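Local coordinates for protein prephenate dehydrogenase (Corynebacterium glutamicum ATCC 13032, PDB 3KTD) that probably oxidises prephenate with NAD+ or NADP+ as cofactor, a step of tyrosine biosynthesis, at residues A[23-28]-A[132-137]; A[152-157]-A[162-167]. All coordinates share one frame; numbering follows the deposited sequence. Where two conformers were deposited one is given.

How the contacts relate
From the N terminus, strand 11-14 leads into helix 18-29, whose later turns supply 23-28. The chain then runs through most of the parallel strands of the nucleotide-binding sheet before 132-137, in the loop between strands 120-125 and 146-149, returns to that helix; contact 1 thus closes a loop of 103 residues. Contact 2 opens afterwards, just beyond strand 146-149, and closes only four intervening residues, joining 152-157 to the first turns of helix 162-177. The two are in series, neither nested nor crossed. Their centres lie 29 Å apart and their nearest atoms about 12 Å, so they tie separate parts of the same domain.

Contact 1. Residues A[23-28]-A[132-137]; sequences LLRDLH and SGWSAS
Leu24 and Arg25, neighbours on helix 18-29, both meet the indole of Trp134. Leu24 touches by one branch: CD2 comes to 4.2 Å from CZ3 of Trp134, and the two side chains cross at about a right angle. Leu24 also touches Ile13 and Val34, so it links the indole to strands 11-14 and 34-37.

Arg25 carries most of the contact. Its chain, extended from CG to NE, carries the guanidinium out to Trp134. There the rim of the six-membered ring, at CZ2 and CH2, lies over one face of the guanidinium, the two planes only 8° apart. The overlap is offset: Trp134 CH2 lies 3.5 Å above the Arg25 guanidinium plane, toward its rim, and NH2 of Arg25 is 3.5 Å from CZ2 of Trp134. At the guanidinium edge, Arg25 NE donates to Ser137 OG at 2.8 Å, nearly straight (172°) and nearly in the guanidinium plane. That hydroxyl in turn donates to Trp134 O, 2.8 Å from Ser137 OG, a carbonyl that also accepts from Ser137 N. The relay joins arginine, serine and the 3-10 turn 134-136, while a salt bridge from Arg25 NH1 to Glu50 holds another corner of the guanidinium. Phe52 meets the Trp134 ring at a steep angle.

A glycine-rich GxGxxG sequence spans the turn after strand 11-14 and the start of helix 18-29, consistent with the first beta-alpha unit of a Rossmann-type dinucleotide-binding domain, against which the loop carrying Trp134 is thus held.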
loop_
_atom_site.group_PDB
_atom_site.type_symbol
_atom_site.label_atom_id
_atom_site.label_comp_id
_atom_site.label_asym_id
_atom_site.label_seq_id
_atom_site.Cartn_x
_atom_site.Cartn_y
_atom_site.Cartn_z
ATOM N N LEU A 23 -6.406 25.379 -1.982
ATOM C CA LEU A 23 -5.436 26.453 -2.067
ATOM C C LEU A 23 -6.126 27.779 -1.751
ATOM O O LEU A 23 -5.601 28.574 -0.994
ATOM C CB LEU A 23 -4.801 26.481 -3.460
ATOM C CG LEU A 23 -3.730 27.538 -3.731
ATOM C CD1 LEU A 23 -2.473 27.270 -2.920
ATOM C CD2 LEU A 23 -3.414 27.582 -5.217
ATOM N N LEU A 24 -7.312 27.996 -2.311
ATOM C CA LEU A 24 -8.063 29.222 -2.071
ATOM C C LEU A 24 -8.360 29.356 -0.589
ATOM O O LEU A 24 -8.200 30.438 -0.009
ATOM C CB LEU A 24 -9.379 29.223 -2.856
ATOM C CG LEU A 24 -10.347 30.399 -2.647
ATOM C CD1 LEU A 24 -9.881 31.626 -3.371
ATOM C CD2 LEU A 24 -11.743 30.038 -3.113
ATOM N N ARG A 25 -8.786 28.252 0.020
ATOM C CA ARG A 25 -9.146 28.256 1.435
ATOM C C ARG A 25 -7.942 28.552 2.328
ATOM O O ARG A 25 -8.050 29.363 3.255
ATOM C CB ARG A 25 -9.771 26.924 1.855
ATOM C CG ARG A 25 -11.185 26.656 1.355
ATOM C CD ARG A 25 -11.624 25.260 1.821
ATOM N NE ARG A 25 -13.008 24.918 1.487
ATOM C CZ ARG A 25 -14.084 25.368 2.131
ATOM N NH1 ARG A 25 -13.965 26.219 3.145
ATOM N NH2 ARG A 25 -15.293 24.981 1.742
ATOM N N ASP A 26 -6.810 27.895 2.058
ATOM C CA ASP A 26 -5.609 28.088 2.880
ATOM C C ASP A 26 -5.030 29.500 2.716
ATOM O O ASP A 26 -4.553 30.091 3.686
ATOM C CB ASP A 26 -4.535 27.031 2.570
ATOM C CG ASP A 26 -4.829 25.671 3.204
ATOM O OD1 ASP A 26 -5.601 25.608 4.196
ATOM O OD2 ASP A 26 -4.263 24.656 2.720
ATOM N N LEU A 27 -5.073 30.031 1.496
ATOM C CA LEU A 27 -4.586 31.375 1.227
ATOM C C LEU A 27 -5.467 32.413 1.896
ATOM O O LEU A 27 -4.978 33.458 2.333
ATOM C CB LEU A 27 -4.529 31.654 -0.273
ATOM C CG LEU A 27 -3.375 31.013 -1.047
ATOM C CD1 LEU A 27 -3.504 31.314 -2.523
ATOM C CD2 LEU A 27 -2.017 31.472 -0.521
ATOM N N HIS A 28 -6.764 32.121 1.963
ATOM C CA HIS A 28 -7.732 33.018 2.587
ATOM C C HIS A 28 -7.526 32.999 4.090
ATOM O O HIS A 28 -7.542 34.048 4.733
ATOM C CB HIS A 28 -9.156 32.584 2.233
ATOM C CG HIS A 28 -10.218 33.547 2.661
ATOM N ND1 HIS A 28 -10.472 34.724 1.987
ATOM C CD2 HIS A 28 -11.120 33.489 3.668
ATOM C CE1 HIS A 28 -11.470 35.358 2.572
ATOM N NE2 HIS A 28 -11.885 34.626 3.592
ATOM N N SER A 132 -13.610 14.984 -8.802
ATOM C CA SER A 132 -14.094 15.803 -7.693
ATOM C C SER A 132 -14.021 17.324 -7.767
ATOM O O SER A 132 -12.920 17.836 -8.054
ATOM C CB SER A 132 -14.022 15.160 -6.295
ATOM O OG SER A 132 -12.668 14.936 -5.928
ATOM N N GLY A 133 -15.121 18.042 -7.489
ATOM C CA GLY A 133 -15.166 19.516 -7.548
ATOM C C GLY A 133 -14.941 20.277 -6.243
ATOM O O GLY A 133 -14.128 19.882 -5.419
ATOM N N TRP A 134 -15.674 21.371 -6.059
ATOM C CA TRP A 134 -15.491 22.286 -4.897
ATOM C C TRP A 134 -15.744 21.676 -3.518
ATOM O O TRP A 134 -15.072 22.039 -2.556
ATOM C CB TRP A 134 -16.338 23.559 -5.087
ATOM C CG TRP A 134 -16.522 24.439 -3.879
ATOM C CD1 TRP A 134 -17.690 24.681 -3.236
ATOM C CD2 TRP A 134 -15.528 25.225 -3.199
ATOM N NE1 TRP A 134 -17.499 25.560 -2.199
ATOM C CE2 TRP A 134 -16.181 25.908 -2.151
ATOM C CE3 TRP A 134 -14.151 25.417 -3.371
ATOM C CZ2 TRP A 134 -15.511 26.764 -1.275
ATOM C CZ3 TRP A 134 -13.481 26.275 -2.495
ATOM C CH2 TRP A 134 -14.167 26.936 -1.462
ATOM N N SER A 135 -16.690 20.747 -3.419
ATOM C CA SER A 135 -16.984 20.101 -2.141
ATOM C C SER A 135 -15.796 19.285 -1.638
ATOM O O SER A 135 -15.741 18.933 -0.468
ATOM C CB SER A 135 -18.234 19.215 -2.243
ATOM O OG SER A 135 -18.021 18.080 -3.064
ATOM N N ALA A 136 -14.853 18.990 -2.526
ATOM C CA ALA A 136 -13.635 18.251 -2.176
ATOM C C ALA A 136 -12.592 19.103 -1.439
ATOM O O ALA A 136 -11.652 18.559 -0.864
ATOM C CB ALA A 136 -13.013 17.666 -3.432
ATOM N N SER A 137 -12.756 20.426 -1.455
ATOM C CA SER A 137 -11.770 21.327 -0.870
ATOM C C SER A 137 -11.757 21.290 0.649
ATOM O O SER A 137 -12.810 21.247 1.283
ATOM C CB SER A 137 -12.022 22.759 -1.334
ATOM O OG SER A 137 -13.230 23.274 -0.810
#

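Contact 2. Residues A[152-157]-A[162-167]; sequences DQLFDG and STWISI
Gln153 places CB and CG over one face of the Trp164 indole, and this aliphatic part makes the CH-pi interaction of the contact. CB of Gln153 stands 4.1 Å from the centroid of the Trp164 six-membered ring, 19° off the ring normal, which puts it over the face. The chain bends at chi2 (86°), taking the amide off past the rim of the indole, with NE2 nearest Trp164 NE1 and OE1 nearest CZ2. There the amide plane is tilted 43° from the indole, too steep for a parallel stack.

NE2 of Gln153 lies 3.3 Å from NE1 of Trp164, but both are donors, so the approach is no bond between them. Each has its own acceptor: Gln153 NE2 donates to the carbonyl of Gln117, and Trp164 NE1 to that of Tyr120. Carbonyls leading into and beginning strand 120-125 therefore probably hold both groups in these orientations.

That strand and strand 146-149 are antiparallel neighbours in the mixed sheet of the Rossmann-type nucleotide-binding domain, and the contact packs the connection from strand 146-149 to helix 162-177 on itself.

Apolar contact completes the interface. Leu154 brings CG to 3.8 Å and CD2 to 3.9 Å from CZ3 of Trp164, approaching the indole obliquely. Trp168 also meets the Trp164 ring, and Leu154 touches Glu325 and Leu328 of helix 324-334.

Backbone bonds curl 152-157: Asp152 O accepts from Phe155 N at 2.9 Å and from Asp156 N at 3.0 Å, in the segment that presents Gln153 and Leu154 to the tryptophan.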
loop_
_atom_site.group_PDB
_atom_site.type_symbol
_atom_site.label_atom_id
_atom_site.label_comp_id
_atom_site.label_asym_id
_atom_site.label_seq_id
_atom_site.Cartn_x
_atom_site.Cartn_y
_atom_site.Cartn_z
ATOM N N ASP A 152 13.383 25.187 -14.891
ATOM C CA ASP A 152 14.110 24.808 -16.110
ATOM C C ASP A 152 14.647 26.020 -16.875
ATOM O O ASP A 152 15.736 25.959 -17.449
ATOM C CB ASP A 152 13.233 23.974 -17.053
ATOM C CG ASP A 152 12.693 22.721 -16.398
ATOM O OD1 ASP A 152 11.750 22.837 -15.581
ATOM O OD2 ASP A 152 13.194 21.622 -16.721
ATOM N N GLN A 153 13.879 27.114 -16.869
ATOM C CA GLN A 153 14.246 28.333 -17.590
ATOM C C GLN A 153 15.641 28.856 -17.232
ATOM O O GLN A 153 16.287 29.505 -18.054
ATOM C CB GLN A 153 13.210 29.443 -17.375
ATOM C CG GLN A 153 11.870 29.268 -18.115
ATOM C CD GLN A 153 10.861 28.430 -17.347
ATOM O OE1 GLN A 153 11.229 27.527 -16.599
ATOM N NE2 GLN A 153 9.580 28.726 -17.537
ATOM N N LEU A 154 16.100 28.577 -16.016
ATOM C CA LEU A 154 17.430 28.996 -15.586
ATOM C C LEU A 154 18.561 28.182 -16.190
ATOM O O LEU A 154 19.681 28.667 -16.212
ATOM C CB LEU A 154 17.555 28.932 -14.059
ATOM C CG LEU A 154 16.625 29.859 -13.270
ATOM C CD1 LEU A 154 16.787 29.595 -11.789
ATOM C CD2 LEU A 154 16.872 31.336 -13.604
ATOM N N PHE A 155 18.289 26.965 -16.667
ATOM C CA PHE A 155 19.357 26.072 -17.182
ATOM C C PHE A 155 19.184 25.499 -18.589
ATOM O O PHE A 155 20.043 24.759 -19.048
ATOM C CB PHE A 155 19.583 24.910 -16.209
ATOM C CG PHE A 155 20.155 25.339 -14.902
ATOM C CD1 PHE A 155 21.532 25.423 -14.731
ATOM C CD2 PHE A 155 19.321 25.702 -13.850
ATOM C CE1 PHE A 155 22.070 25.845 -13.530
ATOM C CE2 PHE A 155 19.850 26.120 -12.639
ATOM C CZ PHE A 155 21.229 26.190 -12.481
ATOM N N ASP A 156 18.095 25.822 -19.275
ATOM C CA ASP A 156 17.893 25.338 -20.640
ATOM C C ASP A 156 18.038 26.515 -21.605
ATOM O O ASP A 156 18.458 27.608 -21.200
ATOM C CB ASP A 156 16.533 24.614 -20.779
ATOM C CG ASP A 156 15.325 25.556 -20.683
ATOM O OD1 ASP A 156 15.504 26.772 -20.446
ATOM O OD2 ASP A 156 14.184 25.063 -20.858
ATOM N N GLY A 157 17.676 26.301 -22.867
ATOM C CA GLY A 157 17.785 27.338 -23.888
ATOM C C GLY A 157 16.809 28.504 -23.795
ATOM O O GLY A 157 16.652 29.239 -24.765
ATOM N N SER A 162 14.785 39.194 -15.101
ATOM C CA SER A 162 14.342 39.338 -13.706
ATOM C C SER A 162 12.837 39.142 -13.468
ATOM O O SER A 162 12.434 38.692 -12.390
ATOM C CB SER A 162 14.767 40.703 -13.147
ATOM O OG SER A 162 13.928 41.735 -13.636
ATOM N N THR A 163 12.006 39.484 -14.448
ATOM C CA THR A 163 10.564 39.335 -14.287
ATOM C C THR A 163 10.205 37.859 -14.042
ATOM O O THR A 163 9.324 37.566 -13.235
ATOM C CB THR A 163 9.782 39.893 -15.494
ATOM O OG1 THR A 163 10.191 39.207 -16.682
ATOM C CG2 THR A 163 10.034 41.396 -15.665
ATOM N N TRP A 164 10.904 36.939 -14.711
ATOM C CA TRP A 164 10.676 35.510 -14.485
ATOM C C TRP A 164 11.105 35.115 -13.083
ATOM O O TRP A 164 10.412 34.360 -12.415
ATOM C CB TRP A 164 11.390 34.613 -15.506
ATOM C CG TRP A 164 10.994 33.168 -15.326
ATOM C CD1 TRP A 164 9.933 32.537 -15.901
ATOM C CD2 TRP A 164 11.624 32.196 -14.481
ATOM N NE1 TRP A 164 9.869 31.227 -15.479
ATOM C CE2 TRP A 164 10.894 30.994 -14.605
ATOM C CE3 TRP A 164 12.730 32.227 -13.627
ATOM C CZ2 TRP A 164 11.233 29.833 -13.911
ATOM C CZ3 TRP A 164 13.071 31.071 -12.936
ATOM C CH2 TRP A 164 12.320 29.890 -13.081
ATOM N N ILE A 165 12.248 35.617 -12.634
ATOM C CA ILE A 165 12.711 35.331 -11.279
ATOM C C ILE A 165 11.643 35.787 -10.277
ATOM O O ILE A 165 11.391 35.114 -9.283
ATOM C CB ILE A 165 14.095 35.984 -10.982
ATOM C CG1 ILE A 165 15.184 35.359 -11.871
ATOM C CG2 ILE A 165 14.474 35.804 -9.514
ATOM C CD1 ILE A 165 16.583 35.964 -11.713
ATOM N N SER A 166 10.994 36.914 -10.570
ATOM C CA SER A 166 9.944 37.460 -9.709
ATOM C C SER A 166 8.697 36.568 -9.632
ATOM O O SER A 166 8.072 36.466 -8.577
ATOM C CB SER A 166 9.559 38.860 -10.198
ATOM O OG SER A 166 8.381 39.315 -9.576
ATOM N N ILE A 167 8.321 35.958 -10.754
ATOM C CA ILE A 167 7.185 35.030 -10.785
ATOM C C ILE A 167 7.543 33.771 -9.996
ATOM O O ILE A 167 6.759 33.277 -9.183
ATOM C CB ILE A 167 6.817 34.623 -12.217
ATOM C CG1 ILE A 167 6.244 35.816 -12.984
ATOM C CG2 ILE A 167 5.793 33.496 -12.205
ATOM C CD1 ILE A 167 6.143 35.577 -14.483
#